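Local coordinates for conserved hypothetical protein NMB0706 (Neisseria meningitidis, PDB 1RV9), which is of unconfirmed function but belongs to the YfiH (DUF152) family, named for multi-copper polyphenol oxidoreductase laccases, and is probably an enzyme, at residues Pro23-Val28 and Glu159-Leu164; Pro120-Asp125 and Val131-Ala136. All coordinates share one frame; numbering follows the deposited sequence.

Contact 1 (Pro23-Val28 and Glu159-Leu164); sequences PAPANV and EMMAYL
Val28 N donates to Pro25 O at 3.0 Å, closing a type I beta turn whose first residue, Pro25, also touches Met161 CE with its ring carbon CD, 4.2 Å away. This is apolar packing at an end of the alpha-beta-beta-alpha sandwich. The loop 23-28 leads from strand 17-18 into strand 28-33 of the five-stranded sheet, and it rests against strand 160-164 of the six-stranded sheet. No hydrogen bond links the two segments; a single methionine makes every contact from its side. Its CG is wedged between the backbone N and the carbonyl carbon (chi1 63°), the chain runs straight through chi2, and a bend at chi3 (84°) turns the methyl along the loop. CE thereby comes within 3.7 Å of Pro23 O, while the ring carbon CG of Pro23 flanks the sulfur more loosely. Trp22, Cys124, Arg126 and Tyr223 also touch Met161, tying the loop contact to the neighbouring strands 119-125 and 221-224. Beyond the methionine the turn delivers the chain to strand 28-33, and Asn27 ND2 bonds to Gly128 O. The tightest packing is at the sulfur: Met161 SD lies 3.6 Å from both N and CA of Ala24 and 3.9 Å from its CB, so one residue meets it with backbone and methyl together.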
loop_
_atom_site.group_PDB
_atom_site.type_symbol
_atom_site.label_atom_id
_atom_site.label_comp_id
_atom_site.label_asym_id
_atom_site.label_seq_id
_atom_site.Cartn_x
_atom_site.Cartn_y
_atom_site.Cartn_z
ATOM N N PRO A 23 -3.785 -3.613 16.470
ATOM C CA PRO A 23 -4.335 -4.700 17.287
ATOM C C PRO A 23 -4.843 -5.910 16.511
ATOM O O PRO A 23 -5.821 -6.543 16.910
ATOM C CB PRO A 23 -5.444 -4.006 18.073
ATOM C CG PRO A 23 -5.933 -2.976 17.108
ATOM C CD PRO A 23 -4.647 -2.419 16.536
ATOM N N ALA A 24 -4.177 -6.244 15.411
ATOM C CA ALA A 24 -4.600 -7.387 14.611
ATOM C C ALA A 24 -4.412 -8.685 15.390
ATOM O O ALA A 24 -3.496 -8.801 16.208
ATOM C CB ALA A 24 -3.811 -7.438 13.309
ATOM N N PRO A 25 -5.287 -9.678 15.150
ATOM C CA PRO A 25 -5.193 -10.967 15.844
ATOM C C PRO A 25 -3.874 -11.680 15.543
ATOM O O PRO A 25 -3.212 -11.380 14.553
ATOM C CB PRO A 25 -6.421 -11.723 15.338
ATOM C CG PRO A 25 -6.646 -11.139 13.976
ATOM C CD PRO A 25 -6.419 -9.671 14.208
ATOM N N ALA A 26 -3.509 -12.624 16.404
ATOM C CA ALA A 26 -2.248 -13.350 16.288
ATOM C C ALA A 26 -2.000 -14.122 15.000
ATOM O O ALA A 26 -0.849 -14.441 14.683
ATOM C CB ALA A 26 -2.093 -14.281 17.479
ATOM N N ASN A 27 -3.058 -14.437 14.259
ATOM C CA ASN A 27 -2.880 -15.183 13.020
ATOM C C ASN A 27 -2.816 -14.280 11.796
ATOM O O ASN A 27 -2.795 -14.759 10.661
ATOM C CB ASN A 27 -3.988 -16.224 12.865
ATOM C CG ASN A 27 -5.350 -15.603 12.697
ATOM O OD1 ASN A 27 -5.654 -14.563 13.288
ATOM N ND2 ASN A 27 -6.193 -16.249 11.899
ATOM N N VAL A 28 -2.800 -12.971 12.028
ATOM C CA VAL A 28 -2.688 -12.016 10.935
ATOM C C VAL A 28 -1.268 -11.478 10.986
ATOM O O VAL A 28 -0.886 -10.777 11.925
ATOM C CB VAL A 28 -3.695 -10.856 11.066
ATOM C CG1 VAL A 28 -3.385 -9.774 10.030
ATOM C CG2 VAL A 28 -5.105 -11.380 10.846
ATOM N N GLU A 159 -15.947 -4.700 11.941
ATOM C CA GLU A 159 -15.011 -5.699 12.439
ATOM C C GLU A 159 -13.686 -5.609 11.693
ATOM O O GLU A 159 -12.758 -6.366 11.967
ATOM C CB GLU A 159 -15.601 -7.103 12.291
ATOM C CG GLU A 159 -16.950 -7.255 12.981
ATOM C CD GLU A 159 -17.323 -8.698 13.244
ATOM O OE1 GLU A 159 -16.656 -9.339 14.086
ATOM O OE2 GLU A 159 -18.282 -9.193 12.614
ATOM N N MET A 160 -13.603 -4.673 10.753
ATOM C CA MET A 160 -12.382 -4.483 9.977
ATOM C C MET A 160 -11.455 -3.450 10.585
ATOM O O MET A 160 -11.883 -2.526 11.278
ATOM C CB MET A 160 -12.690 -3.998 8.563
ATOM C CG MET A 160 -13.343 -4.982 7.639
ATOM S SD MET A 160 -13.459 -4.194 6.024
ATOM C CE MET A 160 -14.321 -5.450 5.102
ATOM N N MET A 161 -10.169 -3.610 10.311
ATOM C CA MET A 161 -9.186 -2.647 10.753
ATOM C C MET A 161 -8.281 -2.448 9.546
ATOM O O MET A 161 -8.054 -3.379 8.772
ATOM C CB MET A 161 -8.406 -3.140 11.979
ATOM C CG MET A 161 -7.570 -4.379 11.791
ATOM S SD MET A 161 -6.778 -4.846 13.356
ATOM C CE MET A 161 -8.047 -5.758 14.091
ATOM N N ALA A 162 -7.807 -1.223 9.367
ATOM C CA ALA A 162 -6.947 -0.901 8.239
ATOM C C ALA A 162 -5.636 -0.316 8.721
ATOM O O ALA A 162 -5.594 0.401 9.722
ATOM C CB ALA A 162 -7.648 0.089 7.316
ATOM N N TYR A 163 -4.560 -0.633 8.011
ATOM C CA TYR A 163 -3.252 -0.116 8.367
ATOM C C TYR A 163 -2.729 0.741 7.229
ATOM O O TYR A 163 -2.679 0.299 6.079
ATOM C CB TYR A 163 -2.270 -1.258 8.633
ATOM C CG TYR A 163 -0.916 -0.784 9.102
ATOM C CD1 TYR A 163 -0.738 -0.291 10.394
ATOM C CD2 TYR A 163 0.186 -0.813 8.248
ATOM C CE1 TYR A 163 0.509 0.164 10.825
ATOM C CE2 TYR A 163 1.431 -0.362 8.667
ATOM C CZ TYR A 163 1.587 0.123 9.953
ATOM O OH TYR A 163 2.826 0.561 10.367
ATOM N N LEU A 164 -2.355 1.973 7.551
ATOM C CA LEU A 164 -1.817 2.884 6.555
ATOM C C LEU A 164 -0.303 2.693 6.551
ATOM O O LEU A 164 0.385 3.046 7.513
ATOM C CB LEU A 164 -2.170 4.330 6.910
ATOM C CG LEU A 164 -3.663 4.595 7.122
ATOM C CD1 LEU A 164 -3.868 6.070 7.458
ATOM C CD2 LEU A 164 -4.452 4.211 5.877
#

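Contact 2 (Pro120-Asp125 and Val131-Ala136); sequences PVLFCD and VAAAHA
This is a buried antiparallel strand pair, the two arms of the hairpin formed by strands 119-125 and 131-136 in the interior of the six-stranded sheet. Val121 and Ala134 form a hydrogen-bonded pair: Val121 N reaches Ala134 O at 2.9 Å and Ala134 N returns to Val121 O at 2.8 Å, both donors lying in the carbonyl plane. Phe123 and Ala132 form the next such pair, less regularly. Phe123 N to Ala132 O is 2.8 Å, but Ala132 N approaches Phe123 O from above the carbonyl plane at 3.0 Å, with an angle of only 139° at the hydrogen.

On the face shared by Val121 and Phe123, helix 145-153 supplies Thr149 and Met153. The Phe123 side chain leaves with CG opposite the carbonyl carbon (chi1 -63°), and the ring presents its CE2 edge to the methyl CB of Ala134, 4.1 Å away. The face of Pro120, Leu122 and Cys124 looks toward the second sheet; there Leu122 CD2 packs on Ala133 CB at 3.7 Å.

At the turn, Asp125 OD1 accepts from both Thr129 N and Ala130 N. At the other end His135 ND1 bonds to Asp100 OD1, with His82 edge-to-face and Cys118 alongside, a cluster consistent with the His-Cys-His metal site known from YfiH relatives.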
loop_
_atom_site.group_PDB
_atom_site.type_symbol
_atom_site.label_atom_id
_atom_site.label_comp_id
_atom_site.label_asym_id
_atom_site.label_seq_id
_atom_site.Cartn_x
_atom_site.Cartn_y
_atom_site.Cartn_z
ATOM N N PRO A 120 0.034 2.435 0.759
ATOM C CA PRO A 120 -0.283 1.008 0.834
ATOM C C PRO A 120 -1.282 0.875 1.981
ATOM O O PRO A 120 -1.090 1.476 3.038
ATOM C CB PRO A 120 1.054 0.346 1.200
ATOM C CG PRO A 120 2.058 1.490 1.359
ATOM C CD PRO A 120 1.250 2.743 1.529
ATOM N N VAL A 121 -2.355 0.121 1.780
ATOM C CA VAL A 121 -3.326 -0.069 2.857
ATOM C C VAL A 121 -3.566 -1.559 3.069
ATOM O O VAL A 121 -3.892 -2.283 2.128
ATOM C CB VAL A 121 -4.679 0.612 2.549
ATOM C CG1 VAL A 121 -5.628 0.450 3.746
ATOM C CG2 VAL A 121 -4.460 2.083 2.245
ATOM N N LEU A 122 -3.381 -2.018 4.304
ATOM C CA LEU A 122 -3.603 -3.423 4.631
ATOM C C LEU A 122 -4.897 -3.523 5.424
ATOM O O LEU A 122 -5.235 -2.604 6.167
ATOM C CB LEU A 122 -2.451 -3.968 5.471
ATOM C CG LEU A 122 -1.049 -3.837 4.870
ATOM C CD1 LEU A 122 -0.045 -4.471 5.828
ATOM C CD2 LEU A 122 -0.995 -4.519 3.506
ATOM N N PHE A 123 -5.609 -4.637 5.265
ATOM C CA PHE A 123 -6.882 -4.854 5.959
ATOM C C PHE A 123 -6.960 -6.239 6.585
ATOM O O PHE A 123 -6.368 -7.192 6.087
ATOM C CB PHE A 123 -8.060 -4.784 4.979
ATOM C CG PHE A 123 -8.246 -3.459 4.303
ATOM C CD1 PHE A 123 -9.167 -2.536 4.792
ATOM C CD2 PHE A 123 -7.566 -3.165 3.124
ATOM C CE1 PHE A 123 -9.413 -1.343 4.111
ATOM C CE2 PHE A 123 -7.805 -1.976 2.439
ATOM C CZ PHE A 123 -8.732 -1.063 2.933
ATOM N N CYS A 124 -7.721 -6.347 7.669
ATOM C CA CYS A 124 -7.963 -7.639 8.305
ATOM C C CYS A 124 -9.165 -7.443 9.215
ATOM O O CYS A 124 -9.571 -6.309 9.460
ATOM C CB CYS A 124 -6.751 -8.116 9.119
ATOM S SG CYS A 124 -6.557 -7.410 10.780
ATOM N N ASP A 125 -9.755 -8.538 9.677
ATOM C CA ASP A 125 -10.881 -8.435 10.599
ATOM C C ASP A 125 -10.382 -8.850 11.982
ATOM O O ASP A 125 -9.349 -9.513 12.104
ATOM C CB ASP A 125 -12.067 -9.295 10.125
ATOM C CG ASP A 125 -11.746 -10.771 10.048
ATOM O OD1 ASP A 125 -10.586 -11.124 9.761
ATOM O OD2 ASP A 125 -12.674 -11.586 10.256
ATOM N N VAL A 131 -7.923 -11.120 5.020
ATOM C CA VAL A 131 -6.936 -10.049 4.909
ATOM C C VAL A 131 -6.962 -9.486 3.493
ATOM O O VAL A 131 -7.570 -10.071 2.592
ATOM C CB VAL A 131 -5.496 -10.547 5.209
ATOM C CG1 VAL A 131 -5.407 -11.051 6.635
ATOM C CG2 VAL A 131 -5.102 -11.640 4.224
ATOM N N ALA A 132 -6.318 -8.341 3.307
ATOM C CA ALA A 132 -6.255 -7.707 1.996
ATOM C C ALA A 132 -5.194 -6.619 1.972
ATOM O O ALA A 132 -4.817 -6.081 3.010
ATOM C CB ALA A 132 -7.614 -7.106 1.629
ATOM N N ALA A 133 -4.719 -6.309 0.771
ATOM C CA ALA A 133 -3.729 -5.262 0.569
ATOM C C ALA A 133 -4.197 -4.451 -0.630
ATOM O O ALA A 133 -4.582 -5.021 -1.651
ATOM C CB ALA A 133 -2.359 -5.873 0.287
ATOM N N ALA A 134 -4.179 -3.127 -0.502
ATOM C CA ALA A 134 -4.607 -2.253 -1.584
ATOM C C ALA A 134 -3.567 -1.184 -1.897
ATOM O O ALA A 134 -2.943 -0.616 -0.997
ATOM C CB ALA A 134 -5.939 -1.591 -1.230
ATOM N N HIS A 135 -3.386 -0.931 -3.191
ATOM C CA HIS A 135 -2.454 0.073 -3.692
ATOM C C HIS A 135 -3.270 1.343 -3.895
ATOM O O HIS A 135 -4.089 1.428 -4.816
ATOM C CB HIS A 135 -1.864 -0.396 -5.023
ATOM C CG HIS A 135 -1.048 0.642 -5.729
ATOM N ND1 HIS A 135 -1.196 0.910 -7.073
ATOM C CD2 HIS A 135 -0.056 1.453 -5.291
ATOM C CE1 HIS A 135 -0.331 1.841 -7.433
ATOM N NE2 HIS A 135 0.373 2.188 -6.370
ATOM N N ALA A 136 -3.040 2.328 -3.034
ATOM C CA ALA A 136 -3.785 3.572 -3.097
ATOM C C ALA A 136 -3.003 4.806 -3.511
ATOM O O ALA A 136 -2.610 5.615 -2.667
ATOM C CB ALA A 136 -4.480 3.823 -1.750
#

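How the contacts relate
Contact 2 belongs to the core, every touching residue buried, whereas contact 1 is partly buried at the periphery, with Pro23 exposed. Their chemistry follows suit: a ladder of backbone bonds ties 120-125 to 131-136, while 23-28 meets 159-164 through van der Waals packing alone. The same sheet carries both, because strand 160-164 lies beside strand 119-125; Tyr163 N to Leu122 O and Met161 N to Cys124 O are probable hydrogen bonds between them. Cys124 is shared more directly, since its side chain belongs to the hairpin yet also touches Ala24 and Met161. Contact 2 thus joins the two middle strands of the six-stranded sheet, and contact 1 lays the loop before strand 28-33 of the other sheet against the beginning of strand 160-164.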